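Local coordinates for protein thymidylate synthase 1 (Bacillus subtilis, PDB 1BKP) that catalyses, as a homodimer, the reductive methylation of dUMP to dTMP, using 5,10-methylenetetrahydrofolate as both methyl donor and reductant, at residues T28-D33 / Y223-D228; V62-A67 / F261-Y266; Y162-Y167 / L175-R180. All coordinates share one frame; numbering follows the deposited sequence.

Contact 3 is the buried one: two neighbouring strands of a hairpin in the main sheet, with polar side chains on one face turned to the second subunit and largely apolar ones on the other turned to helix 188-206. Contacts 1 and 2 are only partly buried, and each ties together pieces of chain some 190 residues apart. Contact 1 joins loop 28-33 to the turn that leads into helix 227-235 through a stacked arginine and a salt bridge; contact 2 sets helix 64-75 against strand 261-264 mainly by apolar packing on a tryptophan. Helix 188-206 links contacts 2 and 3, since side chains of both lean on it. Centres of contacts 1 and 3 lie about 30 Å apart.

Contact 1: residues T28-D33 / Y223-D228; sequences TKWDSD and YTRHID
Trp30 CG stands anti to its carbonyl carbon, beside the backbone N (chi1 -64°), and the indole lies against Arg225, whose chain is extended from CG to NE and runs the opposite way across one indole face. Arg225 CD sits over that face, 3.5 Å from Trp30 CE2, and the guanidinium follows flat on the five-membered ring, planes 8° apart, a cation-pi stack. Asp33 and the stack probably hold its rotation: Arg225 NH2 gives a nearly straight bond (169°) of 2.7 Å to the syn side of Asp33 OD2, a salt bridge, while NH1 reaches Ser32 OG weakly. Trp30 CH2 presses on Tyr223 CB at 3.3 Å, and the ring edge points at the face of His226. A water links Trp30 NE1 to Thr224 OG1. An alanine in place of Trp30 would probably leave the Arg225 guanidinium without its stacking surface and open a gap beside Tyr223 and His226. The cluster probably borders the substrate site: Tyr223 is predicted to bind dUMP in the site shared with the partner subunit, and Trp30 lies beside Ala277, a predicted folate-binding residue. His226 NE2 bonds to Glu275 O, Tyr223 packs on strand 39-49, and the chain continues into helix 227-235.

Contact 2: residues V62-A67 / F261-Y266; sequences VAWKTA and FKLINY
Leu263 and Trp64 carry this contact, the leucine as the bump and the indole as the broad surface that receives it. Leu263 CD2 drops onto one face of the indole, 3.6 Å from Trp64 CG and as close to CD1, a CH-pi contact with the five-membered ring. CB of the same leucine continues along the ring toward its benzene half, 4.0 Å from Trp64 CE2, where the strand backbone takes over. Phe261 O lies at the indole edge, in its plane and 3.9 Å from Trp64 CH2, and the buried Leu263 N, which has no hydrogen-bond partner in the model, sits near the same corner. The opposite face of the indole is lined by Lys65 CG. With Trp64 CG between its backbone N and carbonyl carbon (chi1 73°), the ring is sandwiched between a leucine methyl and a lysine methylene.

This packing joins the N-terminus of helix 64-75 to strand 261-264, which pairs antiparallel with 243-246 in a two-stranded sheet. Ala63 is the helix N-cap and the centre of an inverse gamma turn, closed by Trp64 N to Val62 O. Beyond the leucine, Tyr266 reaches across the approach to the helix, its side chain at about a right angle to that of Val62. Val62 N donates to Tyr266 OH at 3.0 Å (156°), and the hydroxyl is also bonded to Leu57 O. At the start of the strand, the Phe261 ring turns off toward Val197 and Met201 of helix 188-206, while Leu263 also rests on Ile56 and Pro242.

Contact 3: residues Y162-Y167 / L175-R180; sequences YETQWY and LEVRAR
Tyr162 begins the pairing with its N bonded to Arg178 O, while its ring lies beside the Arg178 side chain, both pointing the same way. Arg178 NH1 donates to Tyr162 OH at 2.8 Å, with the oxygen in the guanidinium plane although ring and guanidinium stand 79° apart; the hydroxyl is also bonded to Glu163 OE1 of the second subunit. Arg180 N lies at the ring edge, in its plane, 3.7 Å from Tyr162 CE1. Next, Glu163 O accepts from Arg178 N, and the Glu163 side chain crosses that of Arg178 obliquely, Glu163 OE2 3.6 Å from Arg178 CB; its OE1 is bonded to Tyr162 OH of the second subunit.

Thr164 turns to the other face, opposite Val177, and CB meets Leu175 CD1 at 3.8 Å. Its OG1 is bonded to Thr144 and weakly to Trp166 NE1. These strands are arms of the antiparallel hairpin 161-169/172-183 within the large mixed sheet; as in other thymidylate synthases, that sheet packs against its copy across the dimer, and the face bearing Glu163, Gln165, Glu176 and Arg178 looks that way.

Gln165 N bonds to Glu176 O at 2.8 Å, and Glu176 N returns one to Gln165 O. Trp166 lies on the opposite face with Leu198 and Ile202 of helix 188-206; Leu175 CD1 sits over the centre of its six-membered ring, 3.5 Å from Trp166 CE2. Glu176 CG is anti to the backbone N (chi1 -177°) and the chain extended beyond it, carrying the carboxylate to Tyr167, whose OH donates to Glu176 OE1 at 2.7 Å. From the second subunit, Arg178 NH2 pairs with that same oxygen and Ser44 OG with OE2.

Contact 1: residues T28-D33 / Y223-D228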
loop_
_atom_site.group_PDB
_atom_site.type_symbol
_atom_site.label_atom_id
_atom_site.label_comp_id
_atom_site.label_asym_id
_atom_site.label_seq_id
_atom_site.Cartn_x
_atom_site.Cartn_y
_atom_site.Cartn_z
ATOM N N THR A 28 3.476 20.909 14.999
ATOM C CA THR A 28 3.444 20.151 16.256
ATOM C C THR A 28 4.438 20.852 17.243
ATOM O O THR A 28 5.472 21.391 16.797
ATOM C CB THR A 28 4.046 18.758 16.045
ATOM O OG1 THR A 28 5.287 18.912 15.333
ATOM C CG2 THR A 28 3.142 17.847 15.230
ATOM N N LYS A 29 4.064 20.947 18.533
ATOM C CA LYS A 29 4.970 21.481 19.590
ATOM C C LYS A 29 4.916 20.663 20.888
ATOM O O LYS A 29 4.033 19.838 21.111
ATOM C CB LYS A 29 4.755 22.954 19.891
ATOM C CG LYS A 29 3.332 23.356 20.058
ATOM C CD LYS A 29 3.217 24.822 19.678
ATOM C CE LYS A 29 1.781 25.295 19.639
ATOM N NZ LYS A 29 1.717 26.787 19.485
ATOM N N TRP A 30 5.952 20.786 21.674
ATOM C CA TRP A 30 6.008 20.049 22.889
ATOM C C TRP A 30 5.090 20.647 23.971
ATOM O O TRP A 30 5.070 21.832 24.212
ATOM C CB TRP A 30 7.467 19.972 23.380
ATOM C CG TRP A 30 8.370 19.222 22.457
ATOM C CD1 TRP A 30 9.404 19.725 21.661
ATOM C CD2 TRP A 30 8.274 17.825 22.165
ATOM N NE1 TRP A 30 9.932 18.702 20.901
ATOM C CE2 TRP A 30 9.258 17.527 21.189
ATOM C CE3 TRP A 30 7.446 16.788 22.637
ATOM C CZ2 TRP A 30 9.432 16.224 20.680
ATOM C CZ3 TRP A 30 7.622 15.491 22.126
ATOM C CH2 TRP A 30 8.611 15.230 21.158
ATOM N N ASP A 31 4.431 19.771 24.692
ATOM C CA ASP A 31 3.572 20.150 25.764
ATOM C C ASP A 31 4.348 20.892 26.870
ATOM O O ASP A 31 3.975 21.963 27.267
ATOM C CB ASP A 31 2.992 18.874 26.347
ATOM C CG ASP A 31 1.538 19.010 26.709
ATOM O OD1 ASP A 31 0.899 20.027 26.324
ATOM O OD2 ASP A 31 1.032 18.072 27.361
ATOM N N SER A 32 5.516 20.393 27.256
ATOM C CA SER A 32 6.248 20.982 28.384
ATOM C C SER A 32 6.732 22.387 28.194
ATOM O O SER A 32 7.053 23.067 29.171
ATOM C CB SER A 32 7.472 20.135 28.737
ATOM O OG SER A 32 8.493 20.270 27.753
ATOM N N ASP A 33 6.812 22.825 26.949
ATOM C CA ASP A 33 7.384 24.112 26.755
ATOM C C ASP A 33 6.982 24.863 25.509
ATOM O O ASP A 33 7.545 25.908 25.243
ATOM C CB ASP A 33 8.917 24.010 26.846
ATOM C CG ASP A 33 9.551 23.183 25.686
ATOM O OD1 ASP A 33 8.830 22.804 24.758
ATOM O OD2 ASP A 33 10.776 22.949 25.721
ATOM N N TYR A 223 10.024 11.417 17.085
ATOM C CA TYR A 223 10.238 12.782 17.624
ATOM C C TYR A 223 11.557 12.817 18.328
ATOM O O TYR A 223 11.885 11.859 19.040
ATOM C CB TYR A 223 9.129 13.221 18.539
ATOM C CG TYR A 223 7.841 13.467 17.792
ATOM C CD1 TYR A 223 6.990 12.433 17.475
ATOM C CD2 TYR A 223 7.525 14.761 17.324
ATOM C CE1 TYR A 223 5.854 12.646 16.677
ATOM C CE2 TYR A 223 6.392 15.019 16.545
ATOM C CZ TYR A 223 5.571 13.944 16.219
ATOM O OH TYR A 223 4.534 14.176 15.355
ATOM N N THR A 224 12.341 13.890 18.123
ATOM C CA THR A 224 13.703 13.926 18.702
ATOM C C THR A 224 13.777 13.706 20.195
ATOM O O THR A 224 14.667 13.047 20.628
ATOM C CB THR A 224 14.458 15.303 18.373
ATOM O OG1 THR A 224 13.604 16.389 18.802
ATOM C CG2 THR A 224 14.713 15.380 16.828
ATOM N N ARG A 225 12.847 14.232 20.969
ATOM C CA ARG A 225 12.927 13.980 22.439
ATOM C C ARG A 225 12.595 12.581 22.833
ATOM O O ARG A 225 12.620 12.248 24.039
ATOM C CB ARG A 225 12.022 14.927 23.214
ATOM C CG ARG A 225 12.475 16.354 23.110
ATOM C CD ARG A 225 11.493 17.286 23.882
ATOM N NE ARG A 225 11.927 18.672 23.819
ATOM C CZ ARG A 225 11.311 19.694 24.426
ATOM N NH1 ARG A 225 10.216 19.523 25.168
ATOM N NH2 ARG A 225 11.804 20.914 24.264
ATOM N N HIS A 226 12.159 11.752 21.872
ATOM C CA HIS A 226 11.880 10.366 22.265
ATOM C C HIS A 226 13.108 9.510 22.127
ATOM O O HIS A 226 13.126 8.404 22.596
ATOM C CB HIS A 226 10.715 9.782 21.452
ATOM C CG HIS A 226 9.416 10.409 21.792
ATOM N ND1 HIS A 226 8.328 10.372 20.966
ATOM C CD2 HIS A 226 9.063 11.191 22.849
ATOM C CE1 HIS A 226 7.339 11.104 21.482
ATOM N NE2 HIS A 226 7.758 11.608 22.631
ATOM N N ILE A 227 14.149 10.064 21.483
ATOM C CA ILE A 227 15.364 9.319 21.199
ATOM C C ILE A 227 16.083 8.680 22.420
ATOM O O ILE A 227 16.477 7.503 22.377
ATOM C CB ILE A 227 16.282 10.173 20.323
ATOM C CG1 ILE A 227 15.690 10.251 18.901
ATOM C CG2 ILE A 227 17.729 9.523 20.280
ATOM C CD1 ILE A 227 16.348 11.273 18.132
ATOM N N ASP A 228 16.302 9.470 23.483
ATOM C CA ASP A 228 16.952 8.881 24.636
ATOM C C ASP A 228 16.281 7.642 25.169
ATOM O O ASP A 228 16.973 6.671 25.474
ATOM C CB ASP A 228 17.197 9.863 25.801
ATOM C CG ASP A 228 17.792 9.114 27.059
ATOM O OD1 ASP A 228 18.910 8.507 26.952
ATOM O OD2 ASP A 228 17.110 9.057 28.131
HETATM O O HOH W 1 12.029 18.541 18.726
#

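Contact 2: residues V62-A67 / F261-Y266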
loop_
_atom_site.group_PDB
_atom_site.type_symbol
_atom_site.label_atom_id
_atom_site.label_comp_id
_atom_site.label_asym_id
_atom_site.label_seq_id
_atom_site.Cartn_x
_atom_site.Cartn_y
_atom_site.Cartn_z
ATOM N N VAL A 62 3.216 -3.090 25.972
ATOM C CA VAL A 62 2.335 -2.485 24.959
ATOM C C VAL A 62 0.937 -2.520 25.566
ATOM O O VAL A 62 0.559 -3.532 26.194
ATOM C CB VAL A 62 2.367 -3.326 23.657
ATOM C CG1 VAL A 62 1.246 -2.883 22.685
ATOM C CG2 VAL A 62 3.780 -3.122 22.951
ATOM N N ALA A 63 0.104 -1.568 25.178
ATOM C CA ALA A 63 -1.247 -1.498 25.785
ATOM C C ALA A 63 -2.132 -2.467 25.014
ATOM O O ALA A 63 -2.984 -2.043 24.296
ATOM C CB ALA A 63 -1.748 -0.097 25.614
ATOM N N TRP A 64 -1.923 -3.763 25.200
ATOM C CA TRP A 64 -2.620 -4.751 24.437
ATOM C C TRP A 64 -4.121 -4.764 24.497
ATOM O O TRP A 64 -4.735 -5.005 23.514
ATOM C CB TRP A 64 -2.023 -6.115 24.742
ATOM C CG TRP A 64 -2.398 -6.652 26.117
ATOM C CD1 TRP A 64 -1.727 -6.432 27.322
ATOM C CD2 TRP A 64 -3.479 -7.536 26.398
ATOM N NE1 TRP A 64 -2.352 -7.156 28.331
ATOM C CE2 TRP A 64 -3.419 -7.844 27.786
ATOM C CE3 TRP A 64 -4.518 -8.112 25.612
ATOM C CZ2 TRP A 64 -4.346 -8.692 28.379
ATOM C CZ3 TRP A 64 -5.432 -8.962 26.204
ATOM C CH2 TRP A 64 -5.336 -9.242 27.585
ATOM N N LYS A 65 -4.718 -4.580 25.666
ATOM C CA LYS A 65 -6.187 -4.547 25.806
ATOM C C LYS A 65 -6.817 -3.390 25.051
ATOM O O LYS A 65 -7.835 -3.559 24.407
ATOM C CB LYS A 65 -6.554 -4.456 27.271
ATOM C CG LYS A 65 -6.468 -5.765 28.003
ATOM C CD LYS A 65 -7.379 -5.694 29.262
ATOM C CE LYS A 65 -7.127 -6.810 30.242
ATOM N NZ LYS A 65 -7.757 -6.523 31.549
ATOM N N THR A 66 -6.295 -2.171 25.248
ATOM C CA THR A 66 -6.735 -0.970 24.534
ATOM C C THR A 66 -6.625 -1.184 23.004
ATOM O O THR A 66 -7.526 -0.808 22.270
ATOM C CB THR A 66 -5.823 0.162 24.880
ATOM O OG1 THR A 66 -5.913 0.295 26.298
ATOM C CG2 THR A 66 -6.236 1.456 24.186
ATOM N N ALA A 67 -5.575 -1.857 22.559
ATOM C CA ALA A 67 -5.430 -2.120 21.101
ATOM C C ALA A 67 -6.553 -2.987 20.579
ATOM O O ALA A 67 -7.078 -2.709 19.463
ATOM C CB ALA A 67 -4.071 -2.788 20.838
ATOM N N PHE A 261 -9.958 -12.778 24.763
ATOM C CA PHE A 261 -8.552 -12.633 24.448
ATOM C C PHE A 261 -7.771 -12.544 25.758
ATOM O O PHE A 261 -8.124 -11.766 26.585
ATOM C CB PHE A 261 -8.370 -11.284 23.718
ATOM C CG PHE A 261 -9.093 -11.207 22.382
ATOM C CD1 PHE A 261 -8.517 -11.741 21.246
ATOM C CD2 PHE A 261 -10.322 -10.656 22.305
ATOM C CE1 PHE A 261 -9.200 -11.726 20.017
ATOM C CE2 PHE A 261 -11.054 -10.604 21.072
ATOM C CZ PHE A 261 -10.455 -11.173 19.895
ATOM N N LYS A 262 -6.666 -13.240 25.902
ATOM C CA LYS A 262 -5.906 -13.110 27.125
ATOM C C LYS A 262 -4.463 -13.397 26.710
ATOM O O LYS A 262 -4.230 -14.325 25.948
ATOM C CB LYS A 262 -6.451 -14.155 28.161
ATOM C CG LYS A 262 -5.432 -14.934 28.917
ATOM C CD LYS A 262 -6.117 -15.967 29.822
ATOM C CE LYS A 262 -5.279 -16.264 31.083
ATOM N NZ LYS A 262 -6.068 -16.984 32.144
ATOM N N LEU A 263 -3.539 -12.546 27.155
ATOM C CA LEU A 263 -2.131 -12.678 26.925
ATOM C C LEU A 263 -1.598 -13.386 28.090
ATOM O O LEU A 263 -1.746 -12.912 29.190
ATOM C CB LEU A 263 -1.525 -11.309 26.930
ATOM C CG LEU A 263 -0.396 -10.996 25.985
ATOM C CD1 LEU A 263 -0.731 -11.572 24.565
ATOM C CD2 LEU A 263 -0.187 -9.452 25.989
ATOM N N ILE A 264 -0.804 -14.400 27.878
ATOM C CA ILE A 264 -0.308 -15.199 28.954
ATOM C C ILE A 264 1.169 -15.166 29.022
ATOM O O ILE A 264 1.869 -15.411 28.051
ATOM C CB ILE A 264 -0.710 -16.708 28.702
ATOM C CG1 ILE A 264 -2.231 -16.860 28.689
ATOM C CG2 ILE A 264 -0.053 -17.652 29.690
ATOM C CD1 ILE A 264 -2.598 -17.979 27.759
ATOM N N ASN A 265 1.645 -14.955 30.231
ATOM C CA ASN A 265 3.080 -14.921 30.513
ATOM C C ASN A 265 3.748 -13.710 29.810
ATOM O O ASN A 265 4.898 -13.788 29.361
ATOM C CB ASN A 265 3.718 -16.227 30.049
ATOM C CG ASN A 265 5.166 -16.329 30.430
ATOM O OD1 ASN A 265 5.541 -16.135 31.588
ATOM N ND2 ASN A 265 6.008 -16.583 29.437
ATOM N N TYR A 266 3.076 -12.571 29.857
ATOM C CA TYR A 266 3.699 -11.391 29.206
ATOM C C TYR A 266 4.727 -10.694 30.103
ATOM O O TYR A 266 4.329 -9.962 30.972
ATOM C CB TYR A 266 2.610 -10.418 28.814
ATOM C CG TYR A 266 3.082 -9.218 28.002
ATOM C CD1 TYR A 266 4.327 -9.199 27.320
ATOM C CD2 TYR A 266 2.266 -8.077 27.916
ATOM C CE1 TYR A 266 4.761 -8.080 26.558
ATOM C CE2 TYR A 266 2.675 -6.940 27.169
ATOM C CZ TYR A 266 3.954 -6.971 26.498
ATOM O OH TYR A 266 4.374 -5.850 25.825
#

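Contact 3: residues Y162-Y167 / L175-R180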
loop_
_atom_site.group_PDB
_atom_site.type_symbol
_atom_site.label_atom_id
_atom_site.label_comp_id
_atom_site.label_asym_id
_atom_site.label_seq_id
_atom_site.Cartn_x
_atom_site.Cartn_y
_atom_site.Cartn_z
ATOM N N TYR A 162 -4.380 2.303 6.986
ATOM C CA TYR A 162 -5.573 2.523 6.206
ATOM C C TYR A 162 -5.964 1.405 5.226
ATOM O O TYR A 162 -7.048 1.496 4.601
ATOM C CB TYR A 162 -5.361 3.869 5.413
ATOM C CG TYR A 162 -4.311 3.862 4.256
ATOM C CD1 TYR A 162 -2.930 4.068 4.532
ATOM C CD2 TYR A 162 -4.670 3.449 2.952
ATOM C CE1 TYR A 162 -1.972 3.856 3.579
ATOM C CE2 TYR A 162 -3.699 3.240 1.972
ATOM C CZ TYR A 162 -2.332 3.460 2.309
ATOM O OH TYR A 162 -1.346 3.334 1.385
ATOM N N GLU A 163 -5.096 0.418 5.027
ATOM C CA GLU A 163 -5.480 -0.650 4.078
ATOM C C GLU A 163 -4.936 -1.968 4.439
ATOM O O GLU A 163 -3.921 -2.091 5.211
ATOM C CB GLU A 163 -5.035 -0.289 2.598
ATOM C CG GLU A 163 -3.504 -0.308 2.509
ATOM C CD GLU A 163 -2.995 -0.067 1.066
ATOM O OE1 GLU A 163 -3.727 -0.283 0.119
ATOM O OE2 GLU A 163 -1.848 0.291 0.901
ATOM N N THR A 164 -5.616 -3.023 3.952
ATOM C CA THR A 164 -5.113 -4.388 4.183
ATOM C C THR A 164 -5.289 -5.144 2.871
ATOM O O THR A 164 -6.122 -4.788 2.053
ATOM C CB THR A 164 -5.913 -5.197 5.227
ATOM O OG1 THR A 164 -7.259 -5.461 4.780
ATOM C CG2 THR A 164 -6.083 -4.443 6.557
ATOM N N GLN A 165 -4.467 -6.157 2.655
ATOM C CA GLN A 165 -4.653 -7.064 1.485
ATOM C C GLN A 165 -4.466 -8.482 2.093
ATOM O O GLN A 165 -3.542 -8.734 2.850
ATOM C CB GLN A 165 -3.647 -6.796 0.340
ATOM C CG GLN A 165 -3.986 -7.779 -0.796
ATOM C CD GLN A 165 -3.328 -7.379 -2.111
ATOM O OE1 GLN A 165 -2.657 -6.422 -2.198
ATOM N NE2 GLN A 165 -3.591 -8.165 -3.177
ATOM N N TRP A 166 -5.303 -9.433 1.696
ATOM C CA TRP A 166 -5.254 -10.759 2.307
ATOM C C TRP A 166 -4.989 -11.755 1.180
ATOM O O TRP A 166 -5.388 -11.514 0.046
ATOM C CB TRP A 166 -6.664 -11.059 2.925
ATOM C CG TRP A 166 -7.108 -10.066 4.006
ATOM C CD1 TRP A 166 -7.604 -8.781 3.821
ATOM C CD2 TRP A 166 -7.099 -10.284 5.399
ATOM N NE1 TRP A 166 -7.875 -8.209 5.025
ATOM C CE2 TRP A 166 -7.564 -9.106 6.012
ATOM C CE3 TRP A 166 -6.739 -11.374 6.199
ATOM C CZ2 TRP A 166 -7.655 -8.968 7.407
ATOM C CZ3 TRP A 166 -6.826 -11.261 7.590
ATOM C CH2 TRP A 166 -7.277 -10.037 8.184
ATOM N N TYR A 167 -4.335 -12.879 1.501
ATOM C CA TYR A 167 -4.042 -13.832 0.429
ATOM C C TYR A 167 -4.343 -15.216 1.045
ATOM O O TYR A 167 -3.955 -15.486 2.212
ATOM C CB TYR A 167 -2.550 -13.796 0.115
ATOM C CG TYR A 167 -2.027 -12.392 -0.135
ATOM C CD1 TYR A 167 -1.616 -11.572 0.922
ATOM C CD2 TYR A 167 -1.883 -11.897 -1.421
ATOM C CE1 TYR A 167 -1.085 -10.323 0.692
ATOM C CE2 TYR A 167 -1.321 -10.646 -1.653
ATOM C CZ TYR A 167 -0.931 -9.886 -0.587
ATOM O OH TYR A 167 -0.331 -8.676 -0.820
ATOM N N LEU A 175 -1.616 -11.867 5.709
ATOM C CA LEU A 175 -2.205 -10.554 5.844
ATOM C C LEU A 175 -1.099 -9.561 5.577
ATOM O O LEU A 175 0.009 -9.713 6.128
ATOM C CB LEU A 175 -2.745 -10.286 7.292
ATOM C CG LEU A 175 -3.067 -8.807 7.636
ATOM C CD1 LEU A 175 -4.160 -8.311 6.628
ATOM C CD2 LEU A 175 -3.586 -8.683 9.082
ATOM N N GLU A 176 -1.382 -8.562 4.716
ATOM C CA GLU A 176 -0.399 -7.498 4.483
ATOM C C GLU A 176 -1.120 -6.184 4.832
ATOM O O GLU A 176 -2.190 -5.896 4.316
ATOM C CB GLU A 176 0.065 -7.499 3.006
ATOM C CG GLU A 176 1.120 -6.456 2.760
ATOM C CD GLU A 176 1.976 -6.685 1.513
ATOM O OE1 GLU A 176 1.518 -7.398 0.604
ATOM O OE2 GLU A 176 3.090 -6.138 1.452
ATOM N N VAL A 177 -0.499 -5.324 5.627
ATOM C CA VAL A 177 -1.145 -4.088 6.044
ATOM C C VAL A 177 -0.236 -2.902 5.678
ATOM O O VAL A 177 0.964 -3.061 5.630
ATOM C CB VAL A 177 -1.246 -4.182 7.638
ATOM C CG1 VAL A 177 -1.703 -2.970 8.280
ATOM C CG2 VAL A 177 -2.159 -5.342 8.032
ATOM N N ARG A 178 -0.792 -1.713 5.501
ATOM C CA ARG A 178 0.081 -0.545 5.276
ATOM C C ARG A 178 -0.357 0.642 6.075
ATOM O O ARG A 178 -1.563 0.975 6.074
ATOM C CB ARG A 178 0.159 -0.086 3.807
ATOM C CG ARG A 178 1.314 0.986 3.574
ATOM C CD ARG A 178 1.562 1.165 2.088
ATOM N NE ARG A 178 2.656 2.104 1.923
ATOM C CZ ARG A 178 2.551 3.416 1.884
ATOM N NH1 ARG A 178 1.367 3.994 1.717
ATOM N NH2 ARG A 178 3.651 4.140 1.791
ATOM N N ALA A 179 0.602 1.294 6.696
ATOM C CA ALA A 179 0.389 2.572 7.358
ATOM C C ALA A 179 1.106 3.617 6.461
ATOM O O ALA A 179 2.293 3.470 6.124
ATOM C CB ALA A 179 1.066 2.611 8.719
ATOM N N ARG A 180 0.420 4.736 6.227
ATOM C CA ARG A 180 1.017 5.815 5.446
ATOM C C ARG A 180 2.084 6.514 6.223
ATOM O O ARG A 180 3.050 7.058 5.698
ATOM C CB ARG A 180 -0.107 6.851 5.107
ATOM C CG ARG A 180 -0.900 7.370 6.250
ATOM C CD ARG A 180 -1.622 8.611 5.821
ATOM N NE ARG A 180 -2.401 9.153 6.935
ATOM C CZ ARG A 180 -2.037 10.158 7.692
ATOM N NH1 ARG A 180 -0.830 10.692 7.546
ATOM N NH2 ARG A 180 -2.844 10.577 8.651
#